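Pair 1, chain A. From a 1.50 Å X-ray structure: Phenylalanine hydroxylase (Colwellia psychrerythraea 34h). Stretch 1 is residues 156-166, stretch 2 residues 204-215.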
# COMPACT_ATOMS: atom_id res chain seq x y z
N VAL A 156 -13.91 13.23 -10.43
CA VAL A 156 -13.40 12.06 -9.64
C VAL A 156 -13.55 10.79 -10.51
O VAL A 156 -12.60 9.98 -10.63
CB VAL A 156 -14.10 11.87 -8.23
CG1 VAL A 156 -13.70 10.55 -7.54
CG2 VAL A 156 -13.82 13.07 -7.30
N PHE A 157 -14.70 10.65 -11.17
CA PHE A 157 -14.95 9.49 -12.04
C PHE A 157 -14.05 9.53 -13.26
O PHE A 157 -13.56 8.49 -13.67
CB PHE A 157 -16.43 9.46 -12.45
CG PHE A 157 -17.33 8.87 -11.38
CD1 PHE A 157 -17.62 7.50 -11.39
CD2 PHE A 157 -17.84 9.68 -10.34
CE1 PHE A 157 -18.43 6.91 -10.37
CE2 PHE A 157 -18.63 9.11 -9.32
CZ PHE A 157 -18.94 7.74 -9.36
N LEU A 158 -13.85 10.73 -13.82
CA LEU A 158 -12.97 10.86 -14.96
C LEU A 158 -11.53 10.48 -14.56
O LEU A 158 -10.89 9.71 -15.27
CB LEU A 158 -13.04 12.33 -15.47
CG LEU A 158 -14.38 12.69 -16.12
CD1 LEU A 158 -14.37 14.17 -16.60
CD2 LEU A 158 -14.62 11.72 -17.27
N ALA A 159 -11.02 11.01 -13.45
CA ALA A 159 -9.68 10.62 -12.98
C ALA A 159 -9.50 9.08 -12.80
O ALA A 159 -8.41 8.56 -13.05
CB ALA A 159 -9.32 11.37 -11.66
N ARG A 160 -10.57 8.40 -12.42
CA ARG A 160 -10.58 6.96 -12.20
C ARG A 160 -10.42 6.28 -13.57
O ARG A 160 -9.60 5.34 -13.76
CB ARG A 160 -11.88 6.54 -11.47
CG ARG A 160 -12.07 5.05 -11.28
CD ARG A 160 -13.36 4.79 -10.48
NE ARG A 160 -13.28 5.30 -9.11
CZ ARG A 160 -14.17 6.11 -8.57
NH1 ARG A 160 -15.26 6.49 -9.27
NH2 ARG A 160 -13.96 6.56 -7.33
N LEU A 161 -11.18 6.76 -14.57
CA LEU A 161 -11.04 6.29 -15.93
C LEU A 161 -9.59 6.47 -16.45
O LEU A 161 -8.99 5.55 -17.02
CB LEU A 161 -12.02 7.01 -16.88
CG LEU A 161 -11.90 6.64 -18.38
CD1 LEU A 161 -12.02 5.11 -18.72
CD2 LEU A 161 -12.94 7.47 -19.20
N TYR A 162 -9.00 7.63 -16.20
CA TYR A 162 -7.65 7.97 -16.64
C TYR A 162 -6.67 7.00 -15.96
O TYR A 162 -5.76 6.44 -16.61
CB TYR A 162 -7.36 9.41 -16.20
CG TYR A 162 -6.12 10.06 -16.81
CD1 TYR A 162 -6.21 10.75 -18.03
CD2 TYR A 162 -4.88 9.97 -16.18
CE1 TYR A 162 -5.10 11.36 -18.61
CE2 TYR A 162 -3.74 10.62 -16.76
CZ TYR A 162 -3.91 11.31 -17.98
OH TYR A 162 -2.87 11.96 -18.67
N TRP A 163 -6.90 6.75 -14.67
CA TRP A 163 -6.01 5.91 -13.88
C TRP A 163 -5.92 4.52 -14.51
O TRP A 163 -4.84 3.97 -14.68
CB TRP A 163 -6.55 5.82 -12.45
CG TRP A 163 -5.69 4.97 -11.54
CD1 TRP A 163 -5.94 3.67 -11.10
CD2 TRP A 163 -4.48 5.39 -10.90
NE1 TRP A 163 -4.92 3.26 -10.23
CE2 TRP A 163 -4.03 4.30 -10.08
CE3 TRP A 163 -3.72 6.56 -10.95
CZ2 TRP A 163 -2.82 4.38 -9.32
CZ3 TRP A 163 -2.54 6.65 -10.18
CH2 TRP A 163 -2.10 5.56 -9.38
N PHE A 164 -7.08 3.96 -14.82
CA PHE A 164 -7.12 2.62 -15.33
C PHE A 164 -6.79 2.45 -16.81
O PHE A 164 -6.77 1.31 -17.30
CB PHE A 164 -8.46 2.01 -14.98
CG PHE A 164 -8.56 1.64 -13.52
CD1 PHE A 164 -9.44 2.32 -12.65
CD2 PHE A 164 -7.71 0.63 -13.01
CE1 PHE A 164 -9.54 1.95 -11.27
CE2 PHE A 164 -7.77 0.24 -11.67
CZ PHE A 164 -8.70 0.90 -10.79
N THR A 165 -6.54 3.56 -17.53
CA THR A 165 -6.21 3.52 -18.98
C THR A 165 -4.83 4.16 -19.15
O THR A 165 -3.82 3.46 -19.17
CB THR A 165 -7.31 4.24 -19.85
OG1 THR A 165 -7.60 5.55 -19.33
CG2 THR A 165 -8.59 3.39 -19.82
N ILE A 166 -4.78 5.48 -19.22
CA ILE A 166 -3.51 6.17 -19.45
C ILE A 166 -2.43 5.85 -18.42
O ILE A 166 -1.23 5.79 -18.81
CB ILE A 166 -3.80 7.69 -19.57
CG1 ILE A 166 -4.58 7.92 -20.91
CG2 ILE A 166 -2.49 8.56 -19.51
CD1 ILE A 166 -5.13 9.27 -21.09
N PRO A 204 -11.03 -7.86 -18.10
CA PRO A 204 -11.26 -7.21 -19.39
C PRO A 204 -11.83 -5.79 -19.20
O PRO A 204 -12.64 -5.53 -18.29
CB PRO A 204 -12.28 -8.14 -20.10
CG PRO A 204 -12.82 -8.99 -19.07
CD PRO A 204 -11.90 -9.03 -17.86
N PHE A 205 -11.40 -4.86 -20.05
CA PHE A 205 -11.90 -3.50 -19.91
C PHE A 205 -13.45 -3.45 -20.07
O PHE A 205 -13.99 -4.04 -21.03
CB PHE A 205 -11.25 -2.59 -20.96
CG PHE A 205 -11.67 -1.17 -20.81
CD1 PHE A 205 -10.97 -0.25 -19.96
CD2 PHE A 205 -12.79 -0.73 -21.51
CE1 PHE A 205 -11.42 1.09 -19.82
CE2 PHE A 205 -13.21 0.58 -21.37
CZ PHE A 205 -12.52 1.49 -20.50
N ASP A 206 -14.13 -2.73 -19.17
CA ASP A 206 -15.53 -2.43 -19.32
C ASP A 206 -15.69 -1.10 -18.63
O ASP A 206 -15.32 -0.92 -17.44
CB ASP A 206 -16.38 -3.51 -18.66
CG ASP A 206 -17.86 -3.17 -18.67
OD1 ASP A 206 -18.33 -2.39 -17.82
OD2 ASP A 206 -18.56 -3.67 -19.55
N ILE A 207 -16.24 -0.13 -19.35
CA ILE A 207 -16.19 1.23 -18.85
C ILE A 207 -16.99 1.38 -17.56
O ILE A 207 -16.62 2.14 -16.66
CB ILE A 207 -16.63 2.25 -19.96
CG1 ILE A 207 -16.41 3.68 -19.43
CG2 ILE A 207 -18.05 1.98 -20.46
CD1 ILE A 207 -16.02 4.72 -20.56
N LEU A 208 -18.15 0.72 -17.48
CA LEU A 208 -18.94 0.80 -16.24
C LEU A 208 -18.18 0.17 -15.06
O LEU A 208 -18.10 0.81 -13.98
CB LEU A 208 -20.36 0.17 -16.44
CG LEU A 208 -21.25 0.32 -15.23
CD1 LEU A 208 -21.53 1.79 -14.89
CD2 LEU A 208 -22.56 -0.38 -15.66
N ASP A 209 -17.58 -1.01 -15.25
CA ASP A 209 -16.76 -1.61 -14.17
C ASP A 209 -15.66 -0.60 -13.72
O ASP A 209 -15.45 -0.37 -12.51
CB ASP A 209 -16.08 -2.91 -14.63
CG ASP A 209 -16.94 -4.07 -14.49
OD1 ASP A 209 -17.73 -4.12 -13.52
OD2 ASP A 209 -16.76 -4.95 -15.36
N VAL A 210 -15.00 0.01 -14.72
CA VAL A 210 -13.87 0.91 -14.44
C VAL A 210 -14.38 2.11 -13.64
O VAL A 210 -13.81 2.42 -12.60
CB VAL A 210 -13.21 1.40 -15.75
CG1 VAL A 210 -12.27 2.66 -15.50
CG2 VAL A 210 -12.46 0.30 -16.38
N LEU A 211 -15.48 2.75 -14.07
CA LEU A 211 -15.99 3.92 -13.34
C LEU A 211 -16.41 3.59 -11.86
O LEU A 211 -16.46 4.48 -11.02
CB LEU A 211 -17.20 4.50 -14.10
CG LEU A 211 -16.85 5.21 -15.42
CD1 LEU A 211 -18.11 5.49 -16.20
CD2 LEU A 211 -16.01 6.50 -15.21
N ARG A 212 -16.74 2.32 -11.64
CA ARG A 212 -17.18 1.85 -10.30
C ARG A 212 -16.04 1.34 -9.40
O ARG A 212 -16.31 0.91 -8.29
CB ARG A 212 -18.19 0.73 -10.47
CG ARG A 212 -19.55 1.32 -10.99
CD ARG A 212 -20.59 0.20 -11.21
NE ARG A 212 -21.01 -0.26 -9.91
CZ ARG A 212 -20.91 -1.50 -9.44
NH1 ARG A 212 -20.45 -2.53 -10.19
NH2 ARG A 212 -21.27 -1.71 -8.18
N THR A 213 -14.78 1.37 -9.86
CA THR A 213 -13.71 0.70 -9.09
C THR A 213 -12.96 1.68 -8.16
O THR A 213 -12.26 2.57 -8.64
CB THR A 213 -12.70 0.05 -10.08
OG1 THR A 213 -13.36 -0.93 -10.91
CG2 THR A 213 -11.58 -0.68 -9.27
N PRO A 214 -13.05 1.51 -6.84
CA PRO A 214 -12.26 2.39 -5.92
C PRO A 214 -10.80 2.09 -6.13
O PRO A 214 -10.41 0.93 -6.46
CB PRO A 214 -12.62 1.90 -4.51
CG PRO A 214 -13.44 0.72 -4.69
CD PRO A 214 -13.87 0.51 -6.13
N TYR A 215 -9.95 3.09 -5.98
CA TYR A 215 -8.50 2.81 -6.10
C TYR A 215 -7.75 3.79 -5.21
O TYR A 215 -8.29 4.82 -4.74
CB TYR A 215 -8.02 2.99 -7.56
CG TYR A 215 -8.05 4.40 -8.05
CD1 TYR A 215 -6.88 5.16 -8.17
CD2 TYR A 215 -9.27 4.97 -8.44
CE1 TYR A 215 -6.93 6.48 -8.64
CE2 TYR A 215 -9.34 6.28 -8.90
CZ TYR A 215 -8.18 7.02 -9.00
OH TYR A 215 -8.18 8.33 -9.43
O HOH W 1 -10.44 9.66 -8.89

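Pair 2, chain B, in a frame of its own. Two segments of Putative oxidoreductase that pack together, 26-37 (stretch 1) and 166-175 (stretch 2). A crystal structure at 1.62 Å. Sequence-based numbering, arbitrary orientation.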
# COMPACT_ATOMS: atom_id res chain seq x y z
N ARG B 26 15.64 -1.02 -21.24
CA ARG B 26 15.02 -2.26 -20.74
C ARG B 26 14.14 -2.91 -21.79
O ARG B 26 14.18 -4.10 -22.00
CB ARG B 26 14.21 -1.99 -19.47
CG ARG B 26 15.06 -1.72 -18.22
CD ARG B 26 14.12 -1.23 -17.06
N ILE B 27 13.30 -2.09 -22.40
CA ILE B 27 12.36 -2.58 -23.42
C ILE B 27 13.08 -3.01 -24.71
O ILE B 27 12.68 -3.97 -25.37
CB ILE B 27 11.17 -1.62 -23.71
CG1 ILE B 27 11.60 -0.28 -24.28
CG2 ILE B 27 10.29 -1.45 -22.49
CD1 ILE B 27 10.40 0.70 -24.38
N THR B 28 14.17 -2.31 -25.02
CA THR B 28 14.98 -2.62 -26.19
C THR B 28 15.63 -3.99 -26.01
O THR B 28 15.64 -4.82 -26.92
CB THR B 28 16.02 -1.53 -26.46
OG1 THR B 28 15.33 -0.28 -26.70
CG2 THR B 28 16.88 -1.86 -27.63
N ARG B 29 16.13 -4.25 -24.79
CA ARG B 29 16.73 -5.56 -24.49
C ARG B 29 15.66 -6.66 -24.68
O ARG B 29 15.91 -7.70 -25.27
CB ARG B 29 17.33 -5.64 -23.10
CG ARG B 29 17.65 -7.07 -22.64
CD ARG B 29 18.33 -7.06 -21.26
NE ARG B 29 19.76 -7.08 -21.43
CZ ARG B 29 20.64 -6.53 -20.61
NH1 ARG B 29 20.25 -5.85 -19.55
NH2 ARG B 29 21.94 -6.64 -20.89
N LYS B 30 14.46 -6.39 -24.20
CA LYS B 30 13.38 -7.38 -24.34
C LYS B 30 13.10 -7.69 -25.80
O LYS B 30 12.94 -8.86 -26.19
CB LYS B 30 12.07 -6.90 -23.68
CG LYS B 30 12.10 -6.78 -22.16
CD LYS B 30 11.98 -8.11 -21.49
CE LYS B 30 11.85 -7.99 -19.94
NZ LYS B 30 11.58 -9.30 -19.22
N ILE B 31 13.04 -6.65 -26.63
CA ILE B 31 12.79 -6.86 -28.06
C ILE B 31 13.97 -7.56 -28.71
O ILE B 31 13.79 -8.52 -29.49
CB ILE B 31 12.48 -5.52 -28.80
CG1 ILE B 31 11.14 -4.98 -28.30
CG2 ILE B 31 12.40 -5.67 -30.32
CD1 ILE B 31 9.88 -5.92 -28.47
N HIS B 32 15.17 -7.12 -28.36
CA HIS B 32 16.37 -7.77 -28.90
C HIS B 32 16.38 -9.27 -28.67
O HIS B 32 16.76 -10.05 -29.54
CB HIS B 32 17.60 -7.18 -28.20
CG HIS B 32 18.88 -7.58 -28.83
ND1 HIS B 32 19.94 -8.09 -28.11
CD2 HIS B 32 19.29 -7.53 -30.12
CE1 HIS B 32 20.94 -8.33 -28.94
NE2 HIS B 32 20.57 -8.02 -30.17
N ASP B 33 15.98 -9.66 -27.47
CA ASP B 33 16.02 -11.06 -27.06
C ASP B 33 14.85 -11.84 -27.61
O ASP B 33 14.84 -13.09 -27.54
CB ASP B 33 16.02 -11.21 -25.55
CG ASP B 33 17.30 -10.74 -24.92
OD1 ASP B 33 18.29 -10.53 -25.65
OD2 ASP B 33 17.33 -10.61 -23.68
N SER B 34 13.86 -11.13 -28.12
CA SER B 34 12.65 -11.79 -28.67
C SER B 34 12.83 -12.18 -30.14
O SER B 34 13.88 -11.93 -30.75
CB SER B 34 11.43 -10.89 -28.58
OG SER B 34 11.40 -9.94 -29.64
N ALA B 35 11.76 -12.74 -30.70
CA ALA B 35 11.73 -13.18 -32.13
C ALA B 35 11.47 -12.00 -33.06
O ALA B 35 11.70 -12.04 -34.24
CB ALA B 35 10.68 -14.24 -32.36
N HIS B 36 11.05 -10.88 -32.46
CA HIS B 36 10.86 -9.67 -33.25
C HIS B 36 12.19 -9.08 -33.67
O HIS B 36 13.21 -9.32 -33.03
CB HIS B 36 10.06 -8.64 -32.45
CG HIS B 36 8.65 -9.04 -32.24
ND1 HIS B 36 7.80 -9.27 -33.30
CD2 HIS B 36 7.92 -9.28 -31.12
CE1 HIS B 36 6.62 -9.65 -32.85
NE2 HIS B 36 6.66 -9.65 -31.53
N HIS B 37 12.18 -8.32 -34.76
CA HIS B 37 13.39 -7.70 -35.32
C HIS B 37 13.49 -6.29 -34.82
O HIS B 37 12.62 -5.50 -35.00
CB HIS B 37 13.41 -7.69 -36.85
CG HIS B 37 13.19 -9.04 -37.44
ND1 HIS B 37 14.03 -10.10 -37.17
CD2 HIS B 37 12.19 -9.53 -38.22
CE1 HIS B 37 13.57 -11.18 -37.78
NE2 HIS B 37 12.46 -10.86 -38.42
N ALA B 166 -0.58 -5.52 -28.78
CA ALA B 166 -0.60 -6.24 -27.51
C ALA B 166 0.61 -7.18 -27.36
O ALA B 166 1.23 -7.29 -26.29
CB ALA B 166 -1.91 -7.01 -27.34
N ASP B 167 0.89 -7.87 -28.46
CA ASP B 167 2.04 -8.79 -28.50
C ASP B 167 3.35 -8.02 -28.23
O ASP B 167 4.24 -8.50 -27.50
CB ASP B 167 2.11 -9.52 -29.82
CG ASP B 167 3.21 -10.55 -29.84
OD1 ASP B 167 3.03 -11.60 -29.21
OD2 ASP B 167 4.24 -10.32 -30.50
N ILE B 168 3.48 -6.86 -28.83
CA ILE B 168 4.67 -6.06 -28.63
C ILE B 168 4.78 -5.63 -27.16
O ILE B 168 5.84 -5.79 -26.51
CB ILE B 168 4.77 -4.85 -29.55
CG1 ILE B 168 4.72 -5.27 -31.04
CG2 ILE B 168 6.06 -4.09 -29.26
CD1 ILE B 168 5.70 -6.35 -31.37
N CYS B 169 3.67 -5.16 -26.61
CA CYS B 169 3.67 -4.75 -25.18
C CYS B 169 3.95 -5.91 -24.25
O CYS B 169 4.66 -5.75 -23.25
CB CYS B 169 2.34 -4.09 -24.79
SG CYS B 169 2.12 -2.49 -25.56
N GLU B 170 3.42 -7.07 -24.59
CA GLU B 170 3.63 -8.29 -23.77
C GLU B 170 5.10 -8.74 -23.81
O GLU B 170 5.65 -9.31 -22.83
CB GLU B 170 2.71 -9.39 -24.23
CG GLU B 170 1.28 -9.20 -23.80
CD GLU B 170 0.30 -10.10 -24.55
OE1 GLU B 170 0.76 -10.98 -25.29
OE2 GLU B 170 -0.92 -9.90 -24.41
N THR B 171 5.75 -8.42 -24.91
CA THR B 171 7.17 -8.74 -25.09
C THR B 171 8.01 -7.72 -24.32
O THR B 171 8.93 -8.08 -23.58
CB THR B 171 7.59 -8.68 -26.56
OG1 THR B 171 6.71 -9.49 -27.33
CG2 THR B 171 9.08 -9.06 -26.74
N MSE B 172 7.66 -6.43 -24.44
CA MSE B 172 8.43 -5.37 -23.77
C MSE B 172 8.37 -5.41 -22.26
O MSE B 172 9.37 -5.03 -21.57
CB MSE B 172 7.99 -3.99 -24.27
CG MSE B 172 8.28 -3.78 -25.70
SE MSE B 172 7.85 -1.90 -26.19
CE MSE B 172 6.03 -1.86 -25.77
N TRP B 173 7.25 -5.90 -21.75
CA TRP B 173 6.97 -5.84 -20.32
C TRP B 173 6.82 -7.19 -19.66
O TRP B 173 6.27 -7.29 -18.55
CB TRP B 173 5.71 -4.99 -20.07
CG TRP B 173 5.90 -3.54 -20.45
CD1 TRP B 173 7.00 -2.82 -20.24
CD2 TRP B 173 4.92 -2.65 -21.03
NE1 TRP B 173 6.81 -1.53 -20.68
CE2 TRP B 173 5.55 -1.40 -21.17
CE3 TRP B 173 3.59 -2.80 -21.45
CZ2 TRP B 173 4.90 -0.30 -21.71
CZ3 TRP B 173 2.93 -1.68 -21.98
CH2 TRP B 173 3.60 -0.45 -22.11
N SER B 174 7.34 -8.22 -20.34
CA SER B 174 7.29 -9.61 -19.83
C SER B 174 8.00 -9.70 -18.48
O SER B 174 9.00 -9.05 -18.28
CB SER B 174 7.92 -10.61 -20.79
OG SER B 174 9.29 -10.38 -20.92
N PRO B 175 7.53 -10.60 -17.60
CA PRO B 175 6.42 -11.51 -17.85
C PRO B 175 5.08 -10.89 -17.55
O PRO B 175 4.89 -10.27 -16.51
CB PRO B 175 6.72 -12.70 -16.92
CG PRO B 175 7.51 -12.12 -15.83
CD PRO B 175 8.35 -11.05 -16.45

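In both pairs a helix of stretch 1 crosses a helix of stretch 2 at a steep angle. The angle between N-to-C directions is 113° in pair 1 and 109° in pair 2. The axes approach to 9.4 Å and 9.0 Å. Backbone atoms of 14 central residues superpose with an RMSD of 0.6 Å. The CA atoms nearest each other also fall at matched positions: A:Phe157 and A:Leu211 in pair 1, B:Ile27 and B:Met172 in pair 2.

The basic position at the crossing is A:Arg160 in pair 1 and B:Lys30 in pair 2. Each donates to a backbone carbonyl of stretch 2. A:Arg160 NH1 donates to A:Leu211 O at 2.9 Å, and its NE lies 3.0 Å from A:Thr213 O. B:Lys30 NZ reaches B:Ser174, the match of A:Thr213, donating to O at 2.8 Å and to OG at 3.0 Å. Its aliphatic part packs on the way, with B:Lys30 CG 3.3 Å from B:Met172 O.

A:Leu161 and B:Ile31 fill the same space, their side-chain centres 0.5 Å apart after superposition. A:Leu161 CD1 lies 4.1 Å from A:Val210 CG1, and its CD2 lies 4.3 Å from A:Ile207 CD1. B:Ile31 CD1 meets B:Thr171 CG2 at 3.7 Å and B:Ile168 CG2 at 4.3 Å. Thus A:Val210 and B:Thr171 both offer a methyl group. The hydroxyl of B:Thr171 is used within its own helix: OG1 donates to B:Asp167 O at 2.7 Å.

A:Phe157 and B:Ile27 differ in size. A:Phe157 CE1 lies 3.2 Å from A:Leu211 O. B:Ile27 CG2 lies 3.9 Å from B:Met172 CB. B:Met172 is selenomethionine.

At A:Phe164 and B:Ser34 the CB atom packs on the same matched position: A:Phe164 CB is 3.9 Å from A:Val210 CG1, and B:Ser34 CB is 3.5 Å from B:Thr171 CG2. The ring of A:Phe164 also reaches further, its CZ 3.6 Å from A:Thr213 CG2. B:Ser34 OG donates to B:Ile31 O at 2.8 Å and accepts from B:His36 N at 3.0 Å.

Each pair adds an aromatic residue without a matched counterpart. In pair 1, A:Tyr215 stacks face-to-face on the five-membered ring of A:Trp163, with planes at 25°. In pair 2, B:His36 NE2 donates to B:Asp167 OD2 at 2.7 Å, while B:Ile168 CD1 lies over the ring face. The match of B:Asp167, A:Asp206, instead caps its helix, accepting at OD1 from A:Asp209 N at 3.0 Å.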